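Local coordinates for 49 protein (Murid herpesvirus 4, PDB 6A4V) that probably interacts with host poly(ADP-ribose) polymerase 1 and so facilitates virus replication, at residues F51-I54 / D55-H59; E58-R61 / V62-C65; I153-D156 / K157-V161. All coordinates share one frame; numbering follows the deposited sequence.

Interaction 1: residues F51-I54 / D55-H59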
loop_
_atom_site.group_PDB
_atom_site.type_symbol
_atom_site.label_atom_id
_atom_site.label_comp_id
_atom_site.label_asym_id
_atom_site.label_seq_id
_atom_site.Cartn_x
_atom_site.Cartn_y
_atom_site.Cartn_z
ATOM N N PHE B 51 0.262 -23.859 -0.436
ATOM C CA PHE B 51 -0.832 -24.378 -1.281
ATOM C C PHE B 51 -1.208 -25.776 -0.814
ATOM O O PHE B 51 -2.377 -26.033 -0.549
ATOM C CB PHE B 51 -0.455 -24.409 -2.764
ATOM C CG PHE B 51 -0.696 -23.113 -3.492
ATOM C CD1 PHE B 51 -1.211 -22.005 -2.830
ATOM C CD2 PHE B 51 -0.354 -22.982 -4.828
ATOM C CE1 PHE B 51 -1.433 -20.818 -3.505
ATOM C CE2 PHE B 51 -0.531 -21.769 -5.490
ATOM C CZ PHE B 51 -1.079 -20.693 -4.825
ATOM N N CYS B 52 -0.176 -26.619 -0.734
ATOM C CA CYS B 52 -0.211 -27.960 -0.208
ATOM C C CYS B 52 -0.798 -27.965 1.209
ATOM O O CYS B 52 -1.515 -28.892 1.548
ATOM C CB CYS B 52 1.183 -28.579 -0.246
ATOM S SG CYS B 52 1.789 -28.846 -1.941
ATOM N N VAL B 53 -0.499 -26.937 2.011
ATOM C CA VAL B 53 -1.113 -26.790 3.330
ATOM C C VAL B 53 -2.625 -26.671 3.116
ATOM O O VAL B 53 -3.380 -27.513 3.582
ATOM C CB VAL B 53 -0.538 -25.590 4.116
ATOM C CG1 VAL B 53 -1.368 -25.209 5.336
ATOM C CG2 VAL B 53 0.910 -25.836 4.522
ATOM N N ILE B 54 -3.025 -25.638 2.363
ATOM C CA ILE B 54 -4.414 -25.355 2.006
ATOM C C ILE B 54 -5.098 -26.628 1.478
ATOM O O ILE B 54 -6.214 -26.943 1.868
ATOM C CB ILE B 54 -4.484 -24.221 0.958
ATOM C CG1 ILE B 54 -4.130 -22.849 1.542
ATOM C CG2 ILE B 54 -5.853 -24.192 0.290
ATOM C CD1 ILE B 54 -3.670 -21.831 0.508
ATOM N N ASP B 55 -4.421 -27.322 0.564
ATOM C CA ASP B 55 -4.975 -28.418 -0.206
ATOM C C ASP B 55 -5.387 -29.539 0.763
ATOM O O ASP B 55 -6.470 -30.142 0.624
ATOM C CB ASP B 55 -3.965 -28.869 -1.269
ATOM C CG ASP B 55 -4.285 -28.494 -2.716
ATOM O OD1 ASP B 55 -5.333 -27.844 -2.956
ATOM O OD2 ASP B 55 -3.490 -28.900 -3.606
ATOM N N THR B 56 -4.549 -29.795 1.777
ATOM C CA THR B 56 -4.849 -30.854 2.742
ATOM C C THR B 56 -5.881 -30.311 3.760
ATOM O O THR B 56 -6.849 -30.986 4.057
ATOM C CB THR B 56 -3.558 -31.520 3.267
ATOM O OG1 THR B 56 -2.907 -30.676 4.225
ATOM C CG2 THR B 56 -2.590 -31.914 2.157
ATOM N N ARG B 57 -5.745 -29.073 4.238
ATOM C CA ARG B 57 -6.753 -28.463 5.155
ATOM C C ARG B 57 -8.171 -28.363 4.547
ATOM O O ARG B 57 -9.153 -28.525 5.279
ATOM C CB ARG B 57 -6.347 -27.050 5.594
ATOM C CG ARG B 57 -5.596 -27.005 6.915
ATOM C CD ARG B 57 -5.387 -25.602 7.463
ATOM N NE ARG B 57 -4.200 -25.557 8.313
ATOM C CZ ARG B 57 -3.584 -24.448 8.708
ATOM N NH1 ARG B 57 -4.175 -23.271 8.568
ATOM N NH2 ARG B 57 -2.379 -24.520 9.247
ATOM N N GLU B 58 -8.315 -28.011 3.260
ATOM C CA GLU B 58 -9.630 -27.555 2.778
ATOM C C GLU B 58 -10.470 -28.751 2.324
ATOM O O GLU B 58 -9.991 -29.685 1.683
ATOM C CB GLU B 58 -9.531 -26.508 1.667
ATOM C CG GLU B 58 -9.509 -25.070 2.174
ATOM C CD GLU B 58 -10.667 -24.670 3.071
ATOM O OE1 GLU B 58 -11.821 -25.070 2.784
ATOM O OE2 GLU B 58 -10.407 -23.977 4.068
ATOM N N HIS B 59 -11.763 -28.669 2.644
ATOM C CA HIS B 59 -12.693 -29.764 2.410
ATOM C C HIS B 59 -12.897 -29.899 0.888
ATOM O O HIS B 59 -12.645 -30.974 0.284
ATOM C CB HIS B 59 -13.970 -29.532 3.245
ATOM C CG HIS B 59 -13.723 -28.882 4.577
ATOM N ND1 HIS B 59 -13.249 -29.585 5.680
ATOM C CD2 HIS B 59 -13.875 -27.599 4.991
ATOM C CE1 HIS B 59 -13.124 -28.765 6.708
ATOM N NE2 HIS B 59 -13.501 -27.537 6.310
#
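I54 and E58 meet at the last turn of the alpha-helix 44-57, one turn apart along it. This is the packed side of the contact, made of the buried F51 and the partly exposed I54 and E58. I54 O accepts the final helical hydrogen bond here, from E58 N at 2.7 Å. E58 CB and CG lie beside the same oxygen, and I54 CG2 comes within 4.2 Å of E58 CG. E58 then leaves helical geometry, so the bond marks the end of the helix. The next helix, 61-85, backs this side, where F51 packs on K68. One turn earlier there is a backbone bond from D55 N to F51 O at 2.7 Å.

The other side is looser and carries C52, T56 and R57, all exposed. R57 N gives V53 O an almost straight bond, with an N-H...O angle of 176°. The T56 hydroxyl also folds back on V53 O. Its OG1 sits between the backbone N and the carbonyl carbon (chi1 76°), which brings it to 3.3 Å from V53 O. V53 O is thus gripped by a backbone N-H and a hydroxyl. V53 and R57 run side by side in the same direction. The R57 chain is extended, and one face of its guanidinium receives V53 CG1, off centre toward the rim, at 4.1 Å from R57 NH2.

Interaction 2: residues E58-R61 / V62-C65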
loop_
_atom_site.group_PDB
_atom_site.type_symbol
_atom_site.label_atom_id
_atom_site.label_comp_id
_atom_site.label_asym_id
_atom_site.label_seq_id
_atom_site.Cartn_x
_atom_site.Cartn_y
_atom_site.Cartn_z
ATOM N N GLU B 58 -8.315 -28.011 3.260
ATOM C CA GLU B 58 -9.630 -27.555 2.778
ATOM C C GLU B 58 -10.470 -28.751 2.324
ATOM O O GLU B 58 -9.991 -29.685 1.683
ATOM C CB GLU B 58 -9.531 -26.508 1.667
ATOM C CG GLU B 58 -9.509 -25.070 2.174
ATOM C CD GLU B 58 -10.667 -24.670 3.071
ATOM O OE1 GLU B 58 -11.821 -25.070 2.784
ATOM O OE2 GLU B 58 -10.407 -23.977 4.068
ATOM N N HIS B 59 -11.763 -28.669 2.644
ATOM C CA HIS B 59 -12.693 -29.764 2.410
ATOM C C HIS B 59 -12.897 -29.899 0.888
ATOM O O HIS B 59 -12.645 -30.974 0.284
ATOM C CB HIS B 59 -13.970 -29.532 3.245
ATOM C CG HIS B 59 -13.723 -28.882 4.577
ATOM N ND1 HIS B 59 -13.249 -29.585 5.680
ATOM C CD2 HIS B 59 -13.875 -27.599 4.991
ATOM C CE1 HIS B 59 -13.124 -28.765 6.708
ATOM N NE2 HIS B 59 -13.501 -27.537 6.310
ATOM N N ASN B 60 -13.288 -28.770 0.276
ATOM C CA ASN B 60 -13.667 -28.701 -1.121
ATOM C C ASN B 60 -12.476 -28.312 -1.971
ATOM O O ASN B 60 -11.653 -27.520 -1.553
ATOM C CB ASN B 60 -14.678 -27.601 -1.436
ATOM C CG ASN B 60 -16.096 -28.023 -1.173
ATOM O OD1 ASN B 60 -16.350 -29.182 -0.858
ATOM N ND2 ASN B 60 -17.020 -27.093 -1.313
ATOM N N ARG B 61 -12.485 -28.832 -3.197
ATOM C CA ARG B 61 -11.609 -28.391 -4.242
ATOM C C ARG B 61 -11.909 -26.923 -4.573
ATOM O O ARG B 61 -10.991 -26.253 -4.940
ATOM C CB ARG B 61 -11.758 -29.265 -5.496
ATOM C CG ARG B 61 -11.113 -30.638 -5.366
ATOM C CD ARG B 61 -10.584 -31.185 -6.681
ATOM N NE ARG B 61 -11.628 -31.141 -7.707
ATOM C CZ ARG B 61 -11.399 -31.135 -9.014
ATOM N NH1 ARG B 61 -10.151 -31.036 -9.446
ATOM N NH2 ARG B 61 -12.414 -31.250 -9.865
ATOM N N VAL B 62 -13.176 -26.467 -4.472
ATOM C CA VAL B 62 -13.532 -25.066 -4.785
ATOM C C VAL B 62 -12.943 -24.148 -3.705
ATOM O O VAL B 62 -12.147 -23.226 -4.014
ATOM C CB VAL B 62 -15.043 -24.830 -4.976
ATOM C CG1 VAL B 62 -15.320 -23.372 -5.326
ATOM C CG2 VAL B 62 -15.624 -25.683 -6.085
ATOM N N SER B 63 -13.300 -24.433 -2.447
ATOM C CA SER B 63 -12.776 -23.789 -1.271
ATOM C C SER B 63 -11.257 -23.621 -1.334
ATOM O O SER B 63 -10.749 -22.575 -1.052
ATOM C CB SER B 63 -13.127 -24.554 -0.074
ATOM O OG SER B 63 -14.531 -24.578 0.106
ATOM N N ALA B 64 -10.550 -24.677 -1.696
ATOM C CA ALA B 64 -9.111 -24.610 -1.731
ATOM C C ALA B 64 -8.670 -23.613 -2.814
ATOM O O ALA B 64 -7.884 -22.698 -2.576
ATOM C CB ALA B 64 -8.575 -26.004 -1.953
ATOM N N CYS B 65 -9.301 -23.692 -3.978
ATOM C CA CYS B 65 -8.908 -22.845 -5.120
ATOM C C CYS B 65 -9.044 -21.374 -4.709
ATOM O O CYS B 65 -8.158 -20.534 -4.960
ATOM C CB CYS B 65 -9.704 -23.244 -6.351
ATOM S SG CYS B 65 -9.017 -22.521 -7.867
#
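The E58 carboxylate and the N60 side chain both border S63, but on different atoms. Neither flat group is stacked. The carboxylate approaches with one oxygen: E58 OE1 lies 3.2 Å from S63 CB. The N60 side chain meets the hydroxyl through its CB, 3.4 Å from S63 OG. In the amide, N60 ND2 is 3.8 Å from S63 OG. The two shorter approaches are van der Waals contacts of an oxygen with a CH2 group.

The S63 hydroxyl is turned beside its own backbone N (chi1 -64°), and this places it against N60. The E58 chain bends at chi2, -55°. The bend lets its upper part rest on the helix while its carboxylate reaches S63. E58 CB touches A64 CB at 3.8 Å. A64 also packs on I54 and D55 of helix 44-57, so this small side chain sits in the seam between the two helices.

The backbone completes the turn. A64 N donates to N60 O at 3.1 Å, and C65 N donates to R61 O at 3.2 Å. N60 stands at the N-cap, but its side chain makes no capping bond. V62 touches L257, I260 and V261 of helix 238-262. C65 also meets L257 there. E58 and N60 have extended backbones, whereas R61 onward is helical. The segment is a short interhelical loop joining the consecutive helices 44-57 and 61-85 of an almost all-helical protein, with N60 at the N-cap of the second.

Interaction 3: residues I153-D156 / K157-V161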
loop_
_atom_site.group_PDB
_atom_site.type_symbol
_atom_site.label_atom_id
_atom_site.label_comp_id
_atom_site.label_asym_id
_atom_site.label_seq_id
_atom_site.Cartn_x
_atom_site.Cartn_y
_atom_site.Cartn_z
ATOM N N ILE B 153 41.962 -9.779 5.873
ATOM C CA ILE B 153 40.840 -10.724 5.684
ATOM C C ILE B 153 40.499 -10.806 4.201
ATOM O O ILE B 153 40.045 -9.825 3.615
ATOM C CB ILE B 153 39.601 -10.360 6.532
ATOM C CG1 ILE B 153 39.956 -10.207 8.012
ATOM C CG2 ILE B 153 38.501 -11.399 6.342
ATOM C CD1 ILE B 153 38.876 -9.563 8.835
ATOM N N PRO B 154 40.704 -11.984 3.563
ATOM C CA PRO B 154 40.392 -12.163 2.144
ATOM C C PRO B 154 38.885 -12.132 1.850
ATOM O O PRO B 154 38.111 -12.706 2.624
ATOM C CB PRO B 154 40.906 -13.574 1.824
ATOM C CG PRO B 154 40.882 -14.288 3.164
ATOM C CD PRO B 154 41.216 -13.220 4.184
ATOM N N TYR B 155 38.517 -11.488 0.731
ATOM C CA TYR B 155 37.133 -11.372 0.224
ATOM C C TYR B 155 37.242 -11.015 -1.263
ATOM O O TYR B 155 38.334 -10.602 -1.682
ATOM C CB TYR B 155 36.335 -10.308 1.002
ATOM C CG TYR B 155 36.659 -8.880 0.647
ATOM C CD1 TYR B 155 37.681 -8.192 1.286
ATOM C CD2 TYR B 155 35.946 -8.199 -0.328
ATOM C CE1 TYR B 155 37.982 -6.873 0.968
ATOM C CE2 TYR B 155 36.228 -6.880 -0.651
ATOM C CZ TYR B 155 37.258 -6.214 -0.010
ATOM O OH TYR B 155 37.576 -4.924 -0.366
ATOM N N ASP B 156 36.161 -11.223 -2.036
ATOM C CA ASP B 156 36.050 -10.722 -3.432
ATOM C C ASP B 156 34.600 -10.263 -3.711
ATOM O O ASP B 156 33.736 -10.377 -2.858
ATOM C CB ASP B 156 36.583 -11.766 -4.425
ATOM C CG ASP B 156 36.059 -13.182 -4.192
ATOM O OD1 ASP B 156 36.473 -13.820 -3.176
ATOM O OD2 ASP B 156 35.234 -13.639 -5.014
ATOM N N LYS B 157 34.359 -9.729 -4.917
ATOM C CA LYS B 157 33.044 -9.225 -5.380
ATOM C C LYS B 157 32.035 -10.368 -5.592
ATOM O O LYS B 157 30.810 -10.153 -5.551
ATOM C CB LYS B 157 33.214 -8.503 -6.721
ATOM C CG LYS B 157 34.175 -7.323 -6.678
ATOM C CD LYS B 157 35.015 -7.142 -7.926
ATOM C CE LYS B 157 36.280 -6.346 -7.663
ATOM N NZ LYS B 157 36.752 -5.645 -8.880
ATOM N N ASP B 158 32.551 -11.568 -5.888
ATOM C CA ASP B 158 31.740 -12.727 -6.257
ATOM C C ASP B 158 31.379 -13.504 -4.981
ATOM O O ASP B 158 30.424 -14.266 -4.978
ATOM C CB ASP B 158 32.440 -13.544 -7.353
ATOM C CG ASP B 158 32.746 -12.740 -8.614
ATOM O OD1 ASP B 158 31.807 -12.158 -9.179
ATOM O OD2 ASP B 158 33.934 -12.683 -9.017
ATOM N N GLN B 159 32.118 -13.272 -3.891
ATOM C CA GLN B 159 31.735 -13.752 -2.572
ATOM C C GLN B 159 30.306 -13.295 -2.246
ATOM O O GLN B 159 29.938 -12.131 -2.421
ATOM C CB GLN B 159 32.744 -13.240 -1.542
ATOM C CG GLN B 159 32.420 -13.600 -0.100
ATOM C CD GLN B 159 33.140 -12.716 0.888
ATOM O OE1 GLN B 159 33.474 -11.570 0.598
ATOM N NE2 GLN B 159 33.343 -13.224 2.092
ATOM N N PRO B 160 29.427 -14.211 -1.787
ATOM C CA PRO B 160 28.082 -13.834 -1.359
ATOM C C PRO B 160 28.072 -12.742 -0.278
ATOM O O PRO B 160 28.911 -12.707 0.616
ATOM C CB PRO B 160 27.457 -15.123 -0.791
ATOM C CG PRO B 160 28.303 -16.257 -1.363
ATOM C CD PRO B 160 29.651 -15.663 -1.740
ATOM N N VAL B 161 27.062 -11.884 -0.375
ATOM C CA VAL B 161 27.013 -10.646 0.336
ATOM C C VAL B 161 26.924 -10.905 1.840
ATOM O O VAL B 161 27.555 -10.227 2.621
ATOM C CB VAL B 161 25.839 -9.806 -0.183
ATOM C CG1 VAL B 161 25.522 -8.634 0.718
ATOM C CG2 VAL B 161 26.111 -9.362 -1.611
#
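D156 OD2 takes a weak hydrogen bond from Q159 N, 3.3 Å long and bent to 126° at the hydrogen. D156 CG lies between its backbone N and carbonyl carbon (chi1 48°), which swings the carboxylate back over the turn. D158 CB also lies against this oxygen, 3.6 Å from D156 OD2. The two acids are near each other too, with D156 OD2 and D158 OD2 4.3 Å apart. Their like charges probably disfavour a closer approach.

Q159 reaches back along the chain. With CG anti to the backbone N and the chain extended beyond it, Q159 spans the turn and lays its amide beside Y155. There Q159 OE1 lies 3.2 Å from Y155 CB. This oxygen is buried by the contact and has no polar partner in the model. The two side chains cross at about a right angle, yet the ring and amide planes are only 26° apart. At its base, Q159 CB rests 3.3 Å from D156 O.

Neighbouring helices back the loop. The Y155 ring is edge-to-face with W164, which Q159 also touches, and the Y155 side chain also touches I137 and V140 of helix 131-146. K157 extends to that same helix, where its NZ hydrogen-bonds to Q133 OE1. K157 and D158 have backbone angles close to a type I beta turn, with D156 and Q159 at its ends. P160 follows at the N-cap, so this is a surface turn that leads the chain into helix 161-168.

Interaction 1 comes first along the chain, at the C-terminal end of helix 44-57. Interaction 2 follows directly. The two share E58 and H59, and together they carry the chain round from helix 44-57 into helix 61-85. Their centres are about 7 Å apart, and they touch where I54 and D55 meet A64. Interaction 3 lies much later, in the loop between helices 131-146 and 161-168. None of the three nests in or crosses another; each is local: a helix end, a helix start with the loop before it, and a turn. Interaction 3 touches neither of the others. Its centre is about 48 Å from that of interaction 2, on the opposite side of the chain's centre.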